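Local coordinates for protein SAM-dependent methyltransferase (Pyrococcus horikoshii, PDB 1WZN) that probably transfers a methyl group from S-adenosylmethionine to an acceptor, and is bound here to the by-product S-adenosyl-L-homocysteine, at residues A[11-15]-A[166-170]; A[25-29]-A[229-234]. All blocks are in the same frame, centred on the assembly; numbering follows the deposited sequence.

Contact 1 (A[11-15]-A[166-170]); sequences YYDTI and EKLVI. With SAH (S-adenosyl-L-homocysteine), chain F.
Leu168 sits at the apolar centre: its CD2 lies 3.9 Å from Ile15 CG1, 3.9 Å from Tyr11 CD1 and 4.2 Å from Thr14 CG2. Two residues further along the strand, Ile170 CD1 reaches Ile15 CG1 at 4.2 Å. Residues 12-15 form one short helical turn, with Ile15 N donating to Tyr11 O at 2.9 Å; segment 166-170 is regular extended strand, phi near -110° and psi near 130°. The closest CA atoms are those of Ile15 and Leu168, 8.0 Å apart, so side chains fill the gap. Glu166, Leu168 and Ile170 project toward the helix, while Lys167 and Val169 lie on the other face of the sheet, where Val169 packs on Leu188 of the second subunit. Build Tyr11 and Ile15 with chi1 m, and Leu168 as m with chi2 p. At the polar edge the Tyr11 ring ends in a hydrogen bond, OH to Glu166 OE1 at 2.6 Å. Tyr12, chi1 t, points away from the strand and puts its OH 3.3 Å from SAH SD. The contact thus fastens a ligand-lining N-terminal turn to the four-stranded antiparallel sheet that accompanies the methyltransferase core. Its chemistry is that of a mainly apolar interface with one short neutral-to-charged hydrogen bond at its edge, whose carboxylate is also salt-bridged, through Glu166 OE2, to Arg193.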
# COMPACT_ATOMS: atom_id res chain seq x y z
N TYR A 11 -11.65 -24.71 19.97
CA TYR A 11 -10.50 -23.84 19.75
C TYR A 11 -10.88 -22.36 19.84
O TYR A 11 -10.02 -21.49 19.77
CB TYR A 11 -9.88 -24.10 18.37
CG TYR A 11 -9.32 -25.50 18.21
CD1 TYR A 11 -8.07 -25.84 18.74
CD2 TYR A 11 -10.05 -26.49 17.55
CE1 TYR A 11 -7.57 -27.13 18.63
CE2 TYR A 11 -9.55 -27.79 17.43
CZ TYR A 11 -8.31 -28.10 17.97
OH TYR A 11 -7.83 -29.38 17.85
N TYR A 12 -12.17 -22.08 19.99
CA TYR A 12 -12.64 -20.70 20.07
C TYR A 12 -11.93 -19.86 21.13
O TYR A 12 -11.48 -18.74 20.85
CB TYR A 12 -14.16 -20.67 20.34
CG TYR A 12 -14.77 -19.29 20.19
CD1 TYR A 12 -15.16 -18.80 18.94
CD2 TYR A 12 -14.92 -18.46 21.30
CE1 TYR A 12 -15.69 -17.52 18.80
CE2 TYR A 12 -15.44 -17.18 21.17
CZ TYR A 12 -15.83 -16.72 19.92
OH TYR A 12 -16.32 -15.44 19.79
N ASP A 13 -11.83 -20.37 22.35
CA ASP A 13 -11.18 -19.62 23.42
C ASP A 13 -9.68 -19.41 23.15
O ASP A 13 -9.09 -18.44 23.62
CB ASP A 13 -11.38 -20.32 24.78
CG ASP A 13 -12.81 -20.19 25.29
OD1 ASP A 13 -13.63 -19.55 24.59
OD2 ASP A 13 -13.12 -20.71 26.38
N THR A 14 -9.09 -20.32 22.39
CA THR A 14 -7.67 -20.23 22.05
C THR A 14 -7.51 -19.12 21.02
O THR A 14 -6.68 -18.21 21.17
CB THR A 14 -7.16 -21.55 21.46
OG1 THR A 14 -7.15 -22.54 22.50
CG2 THR A 14 -5.74 -21.39 20.88
N ILE A 15 -8.33 -19.18 19.98
CA ILE A 15 -8.32 -18.19 18.92
C ILE A 15 -8.57 -16.80 19.51
O ILE A 15 -7.95 -15.81 19.10
CB ILE A 15 -9.40 -18.52 17.86
CG1 ILE A 15 -9.02 -19.82 17.14
CG2 ILE A 15 -9.57 -17.36 16.89
CD1 ILE A 15 -10.13 -20.41 16.29
N GLU A 166 -0.95 -28.32 20.37
CA GLU A 166 -1.33 -27.93 19.03
C GLU A 166 -1.12 -26.45 18.75
O GLU A 166 -1.46 -25.60 19.57
CB GLU A 166 -2.79 -28.31 18.78
CG GLU A 166 -3.06 -29.81 18.91
CD GLU A 166 -4.44 -30.21 18.41
OE1 GLU A 166 -5.43 -29.55 18.79
OE2 GLU A 166 -4.54 -31.20 17.65
N LYS A 167 -0.55 -26.15 17.59
CA LYS A 167 -0.31 -24.77 17.22
C LYS A 167 -1.29 -24.40 16.12
O LYS A 167 -1.53 -25.17 15.18
CB LYS A 167 1.13 -24.60 16.76
CG LYS A 167 2.11 -24.82 17.91
CD LYS A 167 3.56 -24.75 17.48
CE LYS A 167 4.46 -25.10 18.67
NZ LYS A 167 5.90 -25.18 18.27
N LEU A 168 -1.89 -23.23 16.26
CA LEU A 168 -2.85 -22.78 15.27
C LEU A 168 -2.30 -21.62 14.45
O LEU A 168 -1.84 -20.63 15.01
CB LEU A 168 -4.15 -22.34 15.95
CG LEU A 168 -5.16 -23.42 16.36
CD1 LEU A 168 -4.54 -24.38 17.36
CD2 LEU A 168 -6.39 -22.75 16.95
N VAL A 169 -2.32 -21.77 13.13
CA VAL A 169 -1.89 -20.69 12.25
C VAL A 169 -3.18 -20.27 11.57
O VAL A 169 -3.84 -21.08 10.91
CB VAL A 169 -0.87 -21.16 11.20
CG1 VAL A 169 -0.59 -20.04 10.21
CG2 VAL A 169 0.42 -21.57 11.89
N ILE A 170 -3.52 -19.00 11.75
CA ILE A 170 -4.78 -18.47 11.24
C ILE A 170 -4.57 -17.40 10.19
O ILE A 170 -3.80 -16.46 10.38
CB ILE A 170 -5.59 -17.87 12.41
CG1 ILE A 170 -5.65 -18.89 13.54
CG2 ILE A 170 -6.99 -17.49 11.95
CD1 ILE A 170 -5.80 -18.28 14.91
N SAH F . -21.04 -13.76 22.89
CA SAH F . -19.84 -14.68 22.72
CB SAH F . -19.67 -15.33 21.37
CG SAH F . -19.47 -14.50 20.11
SD SAH F . -19.41 -15.71 18.71
C SAH F . -18.56 -13.80 23.11
O SAH F . -18.71 -12.61 23.45
OXT SAH F . -17.42 -14.41 23.04
C5' SAH F . -20.96 -15.54 17.92
C4' SAH F . -22.04 -16.57 18.51
O4' SAH F . -23.20 -16.30 17.72
C3' SAH F . -21.75 -18.04 18.27
O3' SAH F . -21.63 -18.73 19.51
C2' SAH F . -22.97 -18.49 17.37
O2' SAH F . -23.34 -19.85 17.60
C1' SAH F . -24.05 -17.49 17.75
N9 SAH F . -25.07 -17.31 16.90
C8 SAH F . -25.14 -16.91 15.58
N7 SAH F . -26.33 -16.84 15.08
C5 SAH F . -27.18 -17.23 16.15
C6 SAH F . -28.61 -17.35 16.23
N6 SAH F . -29.43 -17.09 15.20
N1 SAH F . -29.09 -17.76 17.45
C2 SAH F . -28.28 -18.03 18.52
N3 SAH F . -26.90 -17.92 18.48
C4 SAH F . -26.43 -17.52 17.27

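Contact 2 (A[25-29]-A[229-234]); sequences AEIDF and YGNLKR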
# COMPACT_ATOMS: atom_id res chain seq x y z
N ALA A 25 -12.45 -5.70 31.81
CA ALA A 25 -12.61 -4.28 31.52
C ALA A 25 -13.95 -4.05 30.83
O ALA A 25 -14.62 -3.05 31.05
CB ALA A 25 -11.46 -3.79 30.63
N GLU A 26 -14.34 -5.00 29.97
CA GLU A 26 -15.60 -4.86 29.25
C GLU A 26 -16.80 -4.98 30.18
O GLU A 26 -17.75 -4.23 30.05
CB GLU A 26 -15.70 -5.91 28.13
CG GLU A 26 -14.94 -5.51 26.88
CD GLU A 26 -15.26 -6.38 25.69
OE1 GLU A 26 -14.73 -6.09 24.59
OE2 GLU A 26 -16.02 -7.36 25.84
N ILE A 27 -16.76 -5.90 31.13
CA ILE A 27 -17.89 -6.03 32.04
C ILE A 27 -17.94 -4.87 33.03
O ILE A 27 -19.00 -4.52 33.54
CB ILE A 27 -17.88 -7.41 32.74
CG1 ILE A 27 -18.05 -8.50 31.68
CG2 ILE A 27 -19.01 -7.50 33.76
CD1 ILE A 27 -19.23 -8.28 30.72
N ASP A 28 -16.79 -4.24 33.28
CA ASP A 28 -16.76 -3.07 34.16
C ASP A 28 -17.62 -2.01 33.47
O ASP A 28 -18.42 -1.32 34.10
CB ASP A 28 -15.35 -2.49 34.30
CG ASP A 28 -14.48 -3.27 35.28
OD1 ASP A 28 -15.01 -4.14 35.99
OD2 ASP A 28 -13.27 -2.98 35.34
N PHE A 29 -17.44 -1.87 32.15
CA PHE A 29 -18.19 -0.90 31.36
C PHE A 29 -19.67 -1.28 31.35
O PHE A 29 -20.54 -0.42 31.49
CB PHE A 29 -17.66 -0.84 29.92
CG PHE A 29 -18.41 0.12 29.04
CD1 PHE A 29 -18.62 1.44 29.43
CD2 PHE A 29 -18.91 -0.30 27.81
CE1 PHE A 29 -19.31 2.34 28.61
CE2 PHE A 29 -19.61 0.59 26.98
CZ PHE A 29 -19.81 1.91 27.38
N TYR A 229 -22.54 4.47 22.30
CA TYR A 229 -21.31 4.78 23.03
C TYR A 229 -20.14 4.17 22.28
O TYR A 229 -20.32 3.35 21.38
CB TYR A 229 -21.33 4.18 24.44
CG TYR A 229 -22.42 4.71 25.36
CD1 TYR A 229 -22.71 6.07 25.42
CD2 TYR A 229 -23.12 3.85 26.20
CE1 TYR A 229 -23.68 6.56 26.30
CE2 TYR A 229 -24.09 4.32 27.09
CZ TYR A 229 -24.36 5.68 27.13
OH TYR A 229 -25.32 6.16 28.00
N GLY A 230 -18.93 4.57 22.65
CA GLY A 230 -17.75 4.03 22.01
C GLY A 230 -16.58 3.86 22.95
O GLY A 230 -16.47 4.55 23.96
N ASN A 231 -15.71 2.91 22.62
CA ASN A 231 -14.50 2.66 23.41
C ASN A 231 -14.62 2.61 24.94
O ASN A 231 -13.90 3.32 25.65
CB ASN A 231 -13.43 3.68 23.02
CG ASN A 231 -12.90 3.46 21.61
OD1 ASN A 231 -13.59 2.90 20.75
ND2 ASN A 231 -11.68 3.91 21.36
N LEU A 232 -15.53 1.78 25.43
CA LEU A 232 -15.74 1.60 26.87
C LEU A 232 -16.00 2.85 27.70
O LEU A 232 -15.57 2.94 28.85
CB LEU A 232 -14.57 0.83 27.46
CG LEU A 232 -14.25 -0.50 26.78
CD1 LEU A 232 -13.12 -1.20 27.52
CD2 LEU A 232 -15.50 -1.38 26.75
N LYS A 233 -16.71 3.82 27.12
CA LYS A 233 -17.04 5.04 27.83
C LYS A 233 -18.47 5.39 27.47
O LYS A 233 -18.91 5.13 26.35
CB LYS A 233 -16.12 6.20 27.41
CG LYS A 233 -14.66 6.01 27.78
CD LYS A 233 -13.83 7.21 27.36
CE LYS A 233 -12.37 7.05 27.76
NZ LYS A 233 -12.21 6.88 29.24
N ARG A 234 -19.21 5.95 28.42
CA ARG A 234 -20.59 6.33 28.16
C ARG A 234 -20.63 7.65 27.40
O ARG A 234 -21.27 8.62 27.82
CB ARG A 234 -21.40 6.40 29.46
CG ARG A 234 -21.63 5.03 30.08
CD ARG A 234 -22.50 5.09 31.34
NE ARG A 234 -23.83 5.63 31.07
CZ ARG A 234 -24.22 6.85 31.42
NH1 ARG A 234 -23.37 7.67 32.04
NH2 ARG A 234 -25.45 7.26 31.15
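Helix meets turn here. Residues 25-29 are regular alpha-helix within helix 23-36, with Phe29 N bonded to Ala25 O at 3.2 Å. The other segment starts as the end of strand 225-230, an outer strand of the seven-stranded sheet, and at once reverses: Lys233 N donates to Gly230 O at 3.3 Å, and both central residues have positive phi (Asn231 45/54°, Leu232 53/36°), which makes a beta turn close to type III'. The closest CA atoms are those of Phe29 and Leu232, 5.7 Å apart.

Phe29, chi1 t, points from the helix toward the turn and has the largest area covered by the other segment. The CA of Leu232 stands over its face, 3.7 Å from the ring centroid and 8° off the normal, a CH-pi contact with backbone rather than side chain. Phe29 CE1 is 3.3 Å from Lys233 N and, at the ring edge, 3.6 Å from Arg234 N, while CZ packs on Tyr229 CD2 at 4.0 Å. Trp244 of the neighbouring strand meets the ring edge-to-face. Leu232 folds back along the helix, its CD2 at 3.7 Å from Phe29 CD2 and 4.2 Å from Glu26 CG, its CD1 at 4.4 Å from Ala25 CB.

Polar ends look elsewhere: Glu26 to Arg19, Arg22 and Arg242, Tyr229 OH and Arg234 to Asp37. The strand order 3-2-1-4-5-7-6, with 242-248 antiparallel, is that of class I methyltransferases, and this contact packs helix 23-36 on the end of strand 225-230 and the turn that follows it. Since no hydrogen bond crosses between the segments, their fit rests on apolar packing and the CH-pi contact, with the charges engaged around it.

Both contacts lie near the cofactor site, but only contact 1 reaches it. Contact 1 ties the N-terminal turn to the four-stranded sheet, contact 2 ties helix 23-36 to the edge of the Rossmann-like sheet. Their centres are 27 Å apart and their nearest atoms about 10 Å, so they do not touch. Along the chain they interlock, 11-15 and 25-29 coming first, then 166-170 and 229-234. S-adenosyl-L-homocysteine is contacted by Tyr12 of contact 1, while the side chain of Glu26 of contact 2 comes within about 6 Å. The N-terminal region thereby bridges both sheets beside the bound product.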